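Local atomic coordinates of encapsidation protein (Lactococcus phage asccphi28, PDB entry 7JQP), a protein that probably serves as the ATP-driven, ring-forming motor that packages the phage genome, with a P-loop ATPase fold of the ASCE class. Residues A[190-195]-A[258-263]; A[201-206]-A[220-225]; A[294-299]-A[346-351]. All blocks are in the same frame, centred on the assembly; numbering follows the deposited sequence.

Contact 1: A[190-195]-A[258-263]; sequences VGENFN and NIRTPY
Asn193 and Ile259 tie two irregular loops together through a single carbonyl oxygen. Asn193 N donates to Ile259 O at 3.0 Å, and the side-chain ND2 of the same residue adds a weak bond to that oxygen. Asn193 ND2 finds its stronger partner in the carbonyl of Leu205, so one amide joins three pieces of chain. Asn258 OD1 accepts from Arg260 N at 2.9 Å, closing an Asx turn, and Asn258 packs on Phe325 of a second subunit.

The charged part is a cation-pi contact. Arg260, its chain bent at chi2 and chi3, brings CZ to 4.7 Å from the centroid of the Phe194 ring, with the two planes 53° apart. NH2 also makes a weak bond to Gln343 O. Glu192 OE1 stays 5.6 Å from Arg260 NE; its long, weak ion pair is with Arg152, and it may at most soften the proximity of the two arginines.

Phe194 CG is anti to the carbonyl carbon (chi1 -73°). The apolar contact is with Pro262, the side chains sliding past each other in opposite directions. A polar atom, Arg260 O, lies at the ring edge.

This buried loop-to-loop contact joins the region of the large sheet, after strand 183-188, to the chain leading into strand 273-277. Asn195 OD1 accepts from Phe198 N, capping helix 196-201, while helices 328-343 and 352-365 bring Phe342 and Phe355 to the Phe194 ring.

Contact 2: A[201-206]-A[220-225]; sequences LGYYLT and YCVQFV
Tyr203 and Tyr220 cross at about a right angle, and the hydroxyl of Tyr220 lies close to the plane of the Tyr203 ring, at its edge. Tyr220 OH is 3.2 Å from Tyr203 CB and makes a weak hydrogen bond to Leu201 O at 3.4 Å. The phenol thus reaches the end of helix 196-201, where Gly202, with positive phi, is the C-prime residue of a Schellman motif. Leu201 covers part of one face of the Tyr220 ring, with CD2 4.2 Å above the plane and offset toward the rim; it also packs on Leu241 of a third subunit.

Tyr203 itself points at the strand. Its CG is anti to the backbone N (chi1 -177°), and one ring face receives Val222 CG2, 4.3 Å from Tyr203 CD1. Farther out, Tyr203 and Phe224 reach toward each other tip to tip: Tyr203 OH lies in the plane of the Phe224 ring, 3.2 Å from Phe224 CZ. The polar demand of this hydroxyl is met by Asp209 OD2. Leu205 and Phe224 slide past one another in opposite directions, bringing Leu205 CD1 to 3.6 Å from Phe224 CE1.

The contact is a case of a helix-to-helix connection packed on a beta-sheet by alternate residues, Tyr220 just before strand 221-225 and Val222 and Phe224 on it. That strand runs between 21-26, to which it is parallel, and the antiparallel 214-216, while the connection leads on to helix 207-212.

Contact 3: A[294-299]-A[346-351]; sequences EYYYQV and MVYHES
Glu294 meets Tyr348 at the ring edge: its CG lies in the plane of the phenol, and Glu294 OE2 comes 3.5 Å from Tyr348 CE2, the carboxylate being turned steeply against the ring. The other oxygen, OE1, accepts a weak bond from Tyr296 OH and forms a long, weak ion pair with Arg287.

Tyr295 contributes mainly backbone. Tyr348 N donates to Tyr295 O at 3.0 Å, and the Tyr295 CB packs against Val347 CG1.

Tyr296 pairs directly with Tyr348. Both carry CG anti to the carbonyl carbon (chi1 -64° and -74°), in keeping with side chains that lie side by side and point the same way. The ring planes are only 25° apart but slid so that they barely overlap, with centroids 5.1 Å apart. Tyr348 CD2 is over one face of the Tyr296 ring, near its rim, while Tyr267 stacks on Tyr296 from elsewhere in the chain.

Tyr296 with Tyr348 and Tyr297 with His349 form two parallel bridges at the border of a mixed sheet. Strand 293-300 is antiparallel to its inner neighbour 280-288, and the short strand 348-349 is added on its other side as an outermost strand within this chain. As expected for parallel pairing, Tyr348 bonds to the two residues flanking its bridge partner: Tyr297 N donates to Tyr348 O at 2.7 Å.

Tyr297 turns to the opposite sheet face from Tyr296. Val347 CG2 sits over its ring in a CH-pi contact, 3.9 Å from the centroid, and His349 lies alongside at an oblique inclination. The phenol end bonds to Tyr338 O, and Tyr297 O accepts a weak bond from Glu350 N.

At Gln298 the side chains cross, Glu350 OE2 approaching Gln298 CB, while the Gln298 amide oxygen bonds to Tyr300 OH. Ser351 occupies the N-cap position of helix 352-365.

Contact 2 falls within the stretch of chain that contact 1 brackets, and contact 3 follows both. Contacts 1 and 2 have centres 12 Å apart and touch, chiefly through the Asn193 amide, Leu205 and the Tyr204 hydroxyl. Contact 3 lies about 16 Å, centre to centre, from contact 1, joined by Tyr263 O and His349 N in a probable hydrogen bond; it does not touch contact 2, whose nearest atoms are about 7 Å away. Contact 2 packs the connection 201-206 against strand 221-225 of the large sheet, and contact 3 belongs to the smaller, later sheet. Contact 1 thus lies between the parts of the subunit that hold the two sheets and touches both other contacts.

Contact 1: A[190-195]-A[258-263]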
loop_
_atom_site.group_PDB
_atom_site.type_symbol
_atom_site.label_atom_id
_atom_site.label_comp_id
_atom_site.label_asym_id
_atom_site.label_seq_id
_atom_site.Cartn_x
_atom_site.Cartn_y
_atom_site.Cartn_z
ATOM N N VAL A 190 -21.731 -20.258 3.362
ATOM C CA VAL A 190 -22.113 -21.097 2.234
ATOM C C VAL A 190 -21.446 -22.457 2.389
ATOM O O VAL A 190 -20.321 -22.568 2.882
ATOM C CB VAL A 190 -21.736 -20.438 0.885
ATOM C CG1 VAL A 190 -20.240 -20.158 0.821
ATOM C CG2 VAL A 190 -22.177 -21.315 -0.277
ATOM N N GLY A 191 -22.157 -23.502 1.959
ATOM C CA GLY A 191 -21.646 -24.860 2.028
ATOM C C GLY A 191 -21.502 -25.532 0.675
ATOM O O GLY A 191 -22.479 -25.656 -0.071
ATOM N N GLU A 192 -20.284 -25.963 0.351
ATOM C CA GLU A 192 -19.999 -26.580 -0.937
ATOM C C GLU A 192 -18.873 -27.594 -0.805
ATOM O O GLU A 192 -18.150 -27.623 0.194
ATOM C CB GLU A 192 -19.602 -25.522 -1.976
ATOM C CG GLU A 192 -18.329 -24.783 -1.592
ATOM C CD GLU A 192 -17.817 -23.882 -2.690
ATOM O OE1 GLU A 192 -18.630 -23.459 -3.539
ATOM O OE2 GLU A 192 -16.601 -23.603 -2.706
ATOM N N ASN A 193 -18.757 -28.452 -1.816
ATOM C CA ASN A 193 -17.671 -29.414 -1.908
ATOM C C ASN A 193 -16.497 -28.800 -2.678
ATOM O O ASN A 193 -16.547 -27.653 -3.122
ATOM C CB ASN A 193 -18.173 -30.693 -2.566
ATOM C CG ASN A 193 -18.973 -31.558 -1.614
ATOM O OD1 ASN A 193 -18.510 -31.914 -0.531
ATOM N ND2 ASN A 193 -20.202 -31.872 -2.003
ATOM N N PHE A 194 -15.415 -29.572 -2.822
ATOM C CA PHE A 194 -14.220 -29.152 -3.554
ATOM C C PHE A 194 -13.496 -28.008 -2.849
ATOM O O PHE A 194 -12.890 -27.153 -3.499
ATOM C CB PHE A 194 -14.561 -28.746 -4.992
ATOM C CG PHE A 194 -14.886 -29.903 -5.904
ATOM C CD1 PHE A 194 -13.887 -30.581 -6.588
ATOM C CD2 PHE A 194 -16.198 -30.314 -6.067
ATOM C CE1 PHE A 194 -14.197 -31.640 -7.429
ATOM C CE2 PHE A 194 -16.512 -31.373 -6.896
ATOM C CZ PHE A 194 -15.511 -32.038 -7.577
ATOM N N ASN A 195 -13.541 -27.988 -1.517
ATOM C CA ASN A 195 -12.807 -27.025 -0.711
ATOM C C ASN A 195 -11.874 -27.754 0.247
ATOM O O ASN A 195 -12.193 -28.852 0.717
ATOM C CB ASN A 195 -13.766 -26.123 0.077
ATOM C CG ASN A 195 -14.564 -26.883 1.116
ATOM O OD1 ASN A 195 -14.077 -27.144 2.216
ATOM N ND2 ASN A 195 -15.797 -27.246 0.773
ATOM N N ASN A 258 -25.592 -24.346 -4.475
ATOM C CA ASN A 258 -24.830 -25.362 -5.196
ATOM C C ASN A 258 -23.842 -26.003 -4.236
ATOM O O ASN A 258 -23.002 -25.304 -3.660
ATOM C CB ASN A 258 -24.068 -24.761 -6.381
ATOM C CG ASN A 258 -23.530 -25.820 -7.325
ATOM O OD1 ASN A 258 -23.607 -27.015 -7.041
ATOM N ND2 ASN A 258 -22.932 -25.384 -8.429
ATOM N N ILE A 259 -23.930 -27.325 -4.068
ATOM C CA ILE A 259 -22.999 -28.040 -3.206
ATOM C C ILE A 259 -21.873 -28.691 -4.006
ATOM O O ILE A 259 -21.066 -29.436 -3.440
ATOM C CB ILE A 259 -23.713 -29.085 -2.331
ATOM C CG1 ILE A 259 -24.288 -30.227 -3.171
ATOM C CG2 ILE A 259 -24.830 -28.432 -1.516
ATOM C CD1 ILE A 259 -24.875 -31.359 -2.337
ATOM N N ARG A 260 -21.801 -28.431 -5.313
ATOM C CA ARG A 260 -20.685 -28.889 -6.142
ATOM C C ARG A 260 -20.489 -30.399 -6.018
ATOM O O ARG A 260 -19.399 -30.893 -5.722
ATOM C CB ARG A 260 -19.403 -28.126 -5.797
ATOM C CG ARG A 260 -19.399 -26.667 -6.256
ATOM C CD ARG A 260 -18.862 -26.538 -7.688
ATOM N NE ARG A 260 -17.451 -26.925 -7.754
ATOM C CZ ARG A 260 -16.766 -27.140 -8.876
ATOM N NH1 ARG A 260 -17.350 -27.015 -10.061
ATOM N NH2 ARG A 260 -15.487 -27.483 -8.807
ATOM N N THR A 261 -21.568 -31.135 -6.254
ATOM C CA THR A 261 -21.510 -32.589 -6.198
ATOM C C THR A 261 -20.592 -33.106 -7.301
ATOM O O THR A 261 -20.664 -32.622 -8.440
ATOM C CB THR A 261 -22.915 -33.172 -6.377
ATOM O OG1 THR A 261 -23.856 -32.441 -5.578
ATOM C CG2 THR A 261 -22.956 -34.635 -5.971
ATOM N N PRO A 262 -19.720 -34.078 -7.024
ATOM C CA PRO A 262 -18.844 -34.598 -8.076
ATOM C C PRO A 262 -19.504 -35.706 -8.889
ATOM O O PRO A 262 -20.457 -36.349 -8.451
ATOM C CB PRO A 262 -17.639 -35.164 -7.298
ATOM C CG PRO A 262 -17.815 -34.732 -5.870
ATOM C CD PRO A 262 -19.294 -34.540 -5.688
ATOM N N TYR A 263 -18.980 -35.906 -10.103
ATOM C CA TYR A 263 -19.437 -37.005 -10.952
ATOM C C TYR A 263 -18.696 -38.282 -10.558
ATOM O O TYR A 263 -17.492 -38.256 -10.289
ATOM C CB TYR A 263 -19.234 -36.718 -12.453
ATOM C CG TYR A 263 -20.015 -35.522 -12.972
ATOM C CD1 TYR A 263 -21.402 -35.514 -12.945
ATOM C CD2 TYR A 263 -19.370 -34.442 -13.564
ATOM C CE1 TYR A 263 -22.124 -34.433 -13.416
ATOM C CE2 TYR A 263 -20.086 -33.362 -14.058
ATOM C CZ TYR A 263 -21.463 -33.366 -13.984
ATOM O OH TYR A 263 -22.183 -32.298 -14.471
#

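Contact 2: A[201-206]-A[220-225]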
loop_
_atom_site.group_PDB
_atom_site.type_symbol
_atom_site.label_atom_id
_atom_site.label_comp_id
_atom_site.label_asym_id
_atom_site.label_seq_id
_atom_site.Cartn_x
_atom_site.Cartn_y
_atom_site.Cartn_z
ATOM N N LEU A 201 -11.250 -32.397 6.974
ATOM C CA LEU A 201 -12.159 -32.978 7.953
ATOM C C LEU A 201 -12.575 -34.384 7.547
ATOM O O LEU A 201 -12.807 -35.240 8.409
ATOM C CB LEU A 201 -13.393 -32.095 8.111
ATOM C CG LEU A 201 -13.214 -30.774 8.858
ATOM C CD1 LEU A 201 -14.534 -30.012 8.891
ATOM C CD2 LEU A 201 -12.691 -31.005 10.264
ATOM N N GLY A 202 -12.665 -34.639 6.245
ATOM C CA GLY A 202 -13.197 -35.883 5.746
ATOM C C GLY A 202 -14.682 -35.866 5.489
ATOM O O GLY A 202 -15.279 -36.939 5.330
ATOM N N TYR A 203 -15.297 -34.688 5.456
ATOM C CA TYR A 203 -16.736 -34.567 5.301
ATOM C C TYR A 203 -17.095 -34.351 3.837
ATOM O O TYR A 203 -16.547 -33.459 3.182
ATOM C CB TYR A 203 -17.293 -33.414 6.136
ATOM C CG TYR A 203 -18.794 -33.343 6.036
ATOM C CD1 TYR A 203 -19.575 -34.338 6.607
ATOM C CD2 TYR A 203 -19.432 -32.317 5.355
ATOM C CE1 TYR A 203 -20.943 -34.309 6.519
ATOM C CE2 TYR A 203 -20.811 -32.279 5.262
ATOM C CZ TYR A 203 -21.560 -33.280 5.847
ATOM O OH TYR A 203 -22.933 -33.259 5.764
ATOM N N TYR A 204 -18.020 -35.167 3.338
ATOM C CA TYR A 204 -18.594 -35.019 2.005
ATOM C C TYR A 204 -19.994 -34.439 2.157
ATOM O O TYR A 204 -20.832 -35.017 2.855
ATOM C CB TYR A 204 -18.629 -36.372 1.295
ATOM C CG TYR A 204 -19.361 -36.386 -0.025
ATOM C CD1 TYR A 204 -18.761 -35.912 -1.183
ATOM C CD2 TYR A 204 -20.652 -36.888 -0.113
ATOM C CE1 TYR A 204 -19.429 -35.932 -2.391
ATOM C CE2 TYR A 204 -21.326 -36.910 -1.314
ATOM C CZ TYR A 204 -20.714 -36.431 -2.450
ATOM O OH TYR A 204 -21.390 -36.458 -3.646
ATOM N N LEU A 205 -20.238 -33.292 1.529
ATOM C CA LEU A 205 -21.512 -32.601 1.694
ATOM C C LEU A 205 -22.551 -33.192 0.751
ATOM O O LEU A 205 -22.339 -33.261 -0.462
ATOM C CB LEU A 205 -21.340 -31.103 1.442
ATOM C CG LEU A 205 -22.594 -30.232 1.497
ATOM C CD1 LEU A 205 -23.202 -30.267 2.885
ATOM C CD2 LEU A 205 -22.262 -28.792 1.115
ATOM N N THR A 206 -23.677 -33.619 1.316
ATOM C CA THR A 206 -24.760 -34.231 0.562
ATOM C C THR A 206 -26.082 -33.631 1.024
ATOM O O THR A 206 -26.232 -33.240 2.184
ATOM C CB THR A 206 -24.770 -35.761 0.731
ATOM O OG1 THR A 206 -25.931 -36.311 0.095
ATOM C CG2 THR A 206 -24.764 -36.148 2.200
ATOM N N TYR A 220 -15.635 -34.944 15.052
ATOM C CA TYR A 220 -16.285 -33.649 14.914
ATOM C C TYR A 220 -17.773 -33.828 14.663
ATOM O O TYR A 220 -18.245 -34.915 14.321
ATOM C CB TYR A 220 -15.654 -32.824 13.780
ATOM C CG TYR A 220 -15.813 -33.439 12.404
ATOM C CD1 TYR A 220 -16.944 -33.192 11.636
ATOM C CD2 TYR A 220 -14.830 -34.262 11.874
ATOM C CE1 TYR A 220 -17.093 -33.753 10.382
ATOM C CE2 TYR A 220 -14.970 -34.825 10.621
ATOM C CZ TYR A 220 -16.101 -34.567 9.880
ATOM O OH TYR A 220 -16.236 -35.132 8.634
ATOM N N CYS A 221 -18.500 -32.725 14.832
ATOM C CA CYS A 221 -19.943 -32.664 14.655
ATOM C C CYS A 221 -20.263 -31.560 13.660
ATOM O O CYS A 221 -19.684 -30.473 13.726
ATOM C CB CYS A 221 -20.641 -32.399 15.991
ATOM S SG CYS A 221 -22.430 -32.565 15.952
ATOM N N VAL A 222 -21.182 -31.839 12.740
ATOM C CA VAL A 222 -21.575 -30.886 11.709
ATOM C C VAL A 222 -23.038 -30.529 11.916
ATOM O O VAL A 222 -23.888 -31.418 12.052
ATOM C CB VAL A 222 -21.347 -31.446 10.292
ATOM C CG1 VAL A 222 -21.810 -30.440 9.242
ATOM C CG2 VAL A 222 -19.878 -31.799 10.091
ATOM N N GLN A 223 -23.327 -29.230 11.941
ATOM C CA GLN A 223 -24.685 -28.724 12.056
ATOM C C GLN A 223 -24.940 -27.719 10.940
ATOM O O GLN A 223 -24.052 -26.942 10.575
ATOM C CB GLN A 223 -24.940 -28.067 13.419
ATOM C CG GLN A 223 -26.416 -27.754 13.625
ATOM C CD GLN A 223 -26.649 -26.653 14.632
ATOM O OE1 GLN A 223 -25.746 -25.877 14.931
ATOM N NE2 GLN A 223 -27.899 -26.490 15.050
ATOM N N PHE A 224 -26.157 -27.736 10.404
ATOM C CA PHE A 224 -26.573 -26.844 9.331
ATOM C C PHE A 224 -27.600 -25.864 9.884
ATOM O O PHE A 224 -28.567 -26.277 10.534
ATOM C CB PHE A 224 -27.173 -27.641 8.175
ATOM C CG PHE A 224 -26.243 -28.669 7.600
ATOM C CD1 PHE A 224 -25.256 -28.314 6.695
ATOM C CD2 PHE A 224 -26.352 -29.997 7.977
ATOM C CE1 PHE A 224 -24.404 -29.270 6.170
ATOM C CE2 PHE A 224 -25.502 -30.954 7.458
ATOM C CZ PHE A 224 -24.526 -30.591 6.555
ATOM N N VAL A 225 -27.392 -24.574 9.631
ATOM C CA VAL A 225 -28.258 -23.526 10.158
ATOM C C VAL A 225 -29.171 -23.028 9.047
ATOM O O VAL A 225 -28.703 -22.526 8.017
ATOM C CB VAL A 225 -27.446 -22.367 10.754
ATOM C CG1 VAL A 225 -28.365 -21.397 11.484
ATOM C CG2 VAL A 225 -26.380 -22.898 11.687
#

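Contact 3: A[294-299]-A[346-351]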
loop_
_atom_site.group_PDB
_atom_site.type_symbol
_atom_site.label_atom_id
_atom_site.label_comp_id
_atom_site.label_asym_id
_atom_site.label_seq_id
_atom_site.Cartn_x
_atom_site.Cartn_y
_atom_site.Cartn_z
ATOM N N GLU A 294 -11.458 -39.572 -21.810
ATOM C CA GLU A 294 -12.223 -39.622 -20.567
ATOM C C GLU A 294 -11.296 -39.897 -19.388
ATOM O O GLU A 294 -10.331 -40.656 -19.519
ATOM C CB GLU A 294 -13.313 -40.690 -20.626
ATOM C CG GLU A 294 -14.551 -40.367 -19.840
ATOM C CD GLU A 294 -15.806 -41.006 -20.425
ATOM O OE1 GLU A 294 -15.745 -42.169 -20.881
ATOM O OE2 GLU A 294 -16.851 -40.325 -20.434
ATOM N N TYR A 295 -11.542 -39.226 -18.263
ATOM C CA TYR A 295 -10.687 -39.315 -17.085
ATOM C C TYR A 295 -11.405 -40.011 -15.936
ATOM O O TYR A 295 -12.554 -39.681 -15.624
ATOM C CB TYR A 295 -10.242 -37.912 -16.667
ATOM C CG TYR A 295 -9.491 -37.187 -17.759
ATOM C CD1 TYR A 295 -8.120 -37.341 -17.904
ATOM C CD2 TYR A 295 -10.155 -36.355 -18.654
ATOM C CE1 TYR A 295 -7.428 -36.682 -18.902
ATOM C CE2 TYR A 295 -9.472 -35.691 -19.656
ATOM C CZ TYR A 295 -8.108 -35.859 -19.776
ATOM O OH TYR A 295 -7.423 -35.203 -20.772
ATOM N N TYR A 296 -10.713 -40.951 -15.291
ATOM C CA TYR A 296 -11.212 -41.613 -14.093
ATOM C C TYR A 296 -10.143 -41.546 -13.013
ATOM O O TYR A 296 -8.982 -41.883 -13.263
ATOM C CB TYR A 296 -11.582 -43.075 -14.347
ATOM C CG TYR A 296 -12.717 -43.287 -15.314
ATOM C CD1 TYR A 296 -12.547 -43.082 -16.674
ATOM C CD2 TYR A 296 -13.963 -43.704 -14.864
ATOM C CE1 TYR A 296 -13.584 -43.285 -17.559
ATOM C CE2 TYR A 296 -15.006 -43.913 -15.742
ATOM C CZ TYR A 296 -14.810 -43.701 -17.090
ATOM O OH TYR A 296 -15.847 -43.902 -17.971
ATOM N N TYR A 297 -10.537 -41.121 -11.818
ATOM C CA TYR A 297 -9.644 -41.024 -10.670
ATOM C C TYR A 297 -9.962 -42.174 -9.729
ATOM O O TYR A 297 -11.098 -42.293 -9.255
ATOM C CB TYR A 297 -9.807 -39.677 -9.968
ATOM C CG TYR A 297 -9.129 -38.528 -10.681
ATOM C CD1 TYR A 297 -9.204 -38.400 -12.061
ATOM C CD2 TYR A 297 -8.420 -37.570 -9.972
ATOM C CE1 TYR A 297 -8.585 -37.355 -12.714
ATOM C CE2 TYR A 297 -7.800 -36.517 -10.618
ATOM C CZ TYR A 297 -7.887 -36.415 -11.990
ATOM O OH TYR A 297 -7.272 -35.371 -12.642
ATOM N N GLN A 298 -8.964 -43.014 -9.454
ATOM C CA GLN A 298 -9.175 -44.240 -8.702
ATOM C C GLN A 298 -8.155 -44.357 -7.577
ATOM O O GLN A 298 -7.104 -43.710 -7.586
ATOM C CB GLN A 298 -9.081 -45.485 -9.606
ATOM C CG GLN A 298 -9.673 -45.316 -10.995
ATOM C CD GLN A 298 -9.077 -46.292 -11.998
ATOM O OE1 GLN A 298 -7.917 -46.691 -11.880
ATOM N NE2 GLN A 298 -9.871 -46.687 -12.986
ATOM N N VAL A 299 -8.485 -45.215 -6.612
ATOM C CA VAL A 299 -7.629 -45.517 -5.471
ATOM C C VAL A 299 -7.446 -47.024 -5.399
ATOM O O VAL A 299 -8.424 -47.776 -5.485
ATOM C CB VAL A 299 -8.230 -44.986 -4.155
ATOM C CG1 VAL A 299 -7.261 -45.189 -3.003
ATOM C CG2 VAL A 299 -8.607 -43.518 -4.306
HETATM N N MSE A 346 -14.700 -32.295 -14.017
HETATM C CA MSE A 346 -14.438 -32.836 -15.346
HETATM C C MSE A 346 -13.909 -34.273 -15.318
HETATM O O MSE A 346 -13.618 -34.853 -16.366
HETATM C CB MSE A 346 -13.425 -31.948 -16.087
HETATM C CG MSE A 346 -13.936 -30.585 -16.547
HETATM SE SE MSE A 346 -12.505 -29.630 -17.489
HETATM C CE MSE A 346 -13.484 -28.125 -18.253
ATOM N N VAL A 347 -13.786 -34.847 -14.123
ATOM C CA VAL A 347 -13.250 -36.192 -13.962
ATOM C C VAL A 347 -14.256 -37.047 -13.199
ATOM O O VAL A 347 -15.101 -36.543 -12.453
ATOM C CB VAL A 347 -11.885 -36.190 -13.236
ATOM C CG1 VAL A 347 -10.907 -35.253 -13.930
ATOM C CG2 VAL A 347 -12.052 -35.801 -11.768
ATOM N N TYR A 348 -14.152 -38.361 -13.400
ATOM C CA TYR A 348 -15.000 -39.332 -12.721
ATOM C C TYR A 348 -14.271 -39.872 -11.496
ATOM O O TYR A 348 -13.112 -40.289 -11.593
ATOM C CB TYR A 348 -15.375 -40.501 -13.638
ATOM C CG TYR A 348 -16.408 -40.198 -14.701
ATOM C CD1 TYR A 348 -17.746 -40.041 -14.368
ATOM C CD2 TYR A 348 -16.051 -40.104 -16.040
ATOM C CE1 TYR A 348 -18.697 -39.778 -15.330
ATOM C CE2 TYR A 348 -16.997 -39.839 -17.012
ATOM C CZ TYR A 348 -18.320 -39.683 -16.652
ATOM O OH TYR A 348 -19.273 -39.414 -17.608
ATOM N N HIS A 349 -14.956 -39.880 -10.354
ATOM C CA HIS A 349 -14.416 -40.400 -9.105
ATOM C C HIS A 349 -15.130 -41.700 -8.753
ATOM O O HIS A 349 -16.344 -41.819 -8.931
ATOM C CB HIS A 349 -14.568 -39.384 -7.970
ATOM C CG HIS A 349 -13.617 -38.234 -8.067
ATOM N ND1 HIS A 349 -12.312 -38.311 -7.629
ATOM C CD2 HIS A 349 -13.779 -36.976 -8.542
ATOM C CE1 HIS A 349 -11.709 -37.156 -7.841
ATOM N NE2 HIS A 349 -12.578 -36.328 -8.392
ATOM N N GLU A 350 -14.369 -42.682 -8.267
ATOM C CA GLU A 350 -14.954 -43.991 -7.992
ATOM C C GLU A 350 -16.094 -43.892 -6.982
ATOM O O GLU A 350 -17.154 -44.500 -7.173
ATOM C CB GLU A 350 -13.875 -44.956 -7.500
ATOM C CG GLU A 350 -13.042 -45.565 -8.621
ATOM C CD GLU A 350 -12.100 -46.646 -8.132
ATOM O OE1 GLU A 350 -11.806 -46.680 -6.918
ATOM O OE2 GLU A 350 -11.658 -47.468 -8.962
ATOM N N SER A 351 -15.901 -43.136 -5.906
ATOM C CA SER A 351 -16.928 -42.983 -4.884
ATOM C C SER A 351 -16.619 -41.729 -4.083
ATOM O O SER A 351 -15.521 -41.164 -4.193
ATOM C CB SER A 351 -16.994 -44.214 -3.963
ATOM O OG SER A 351 -15.709 -44.549 -3.465
#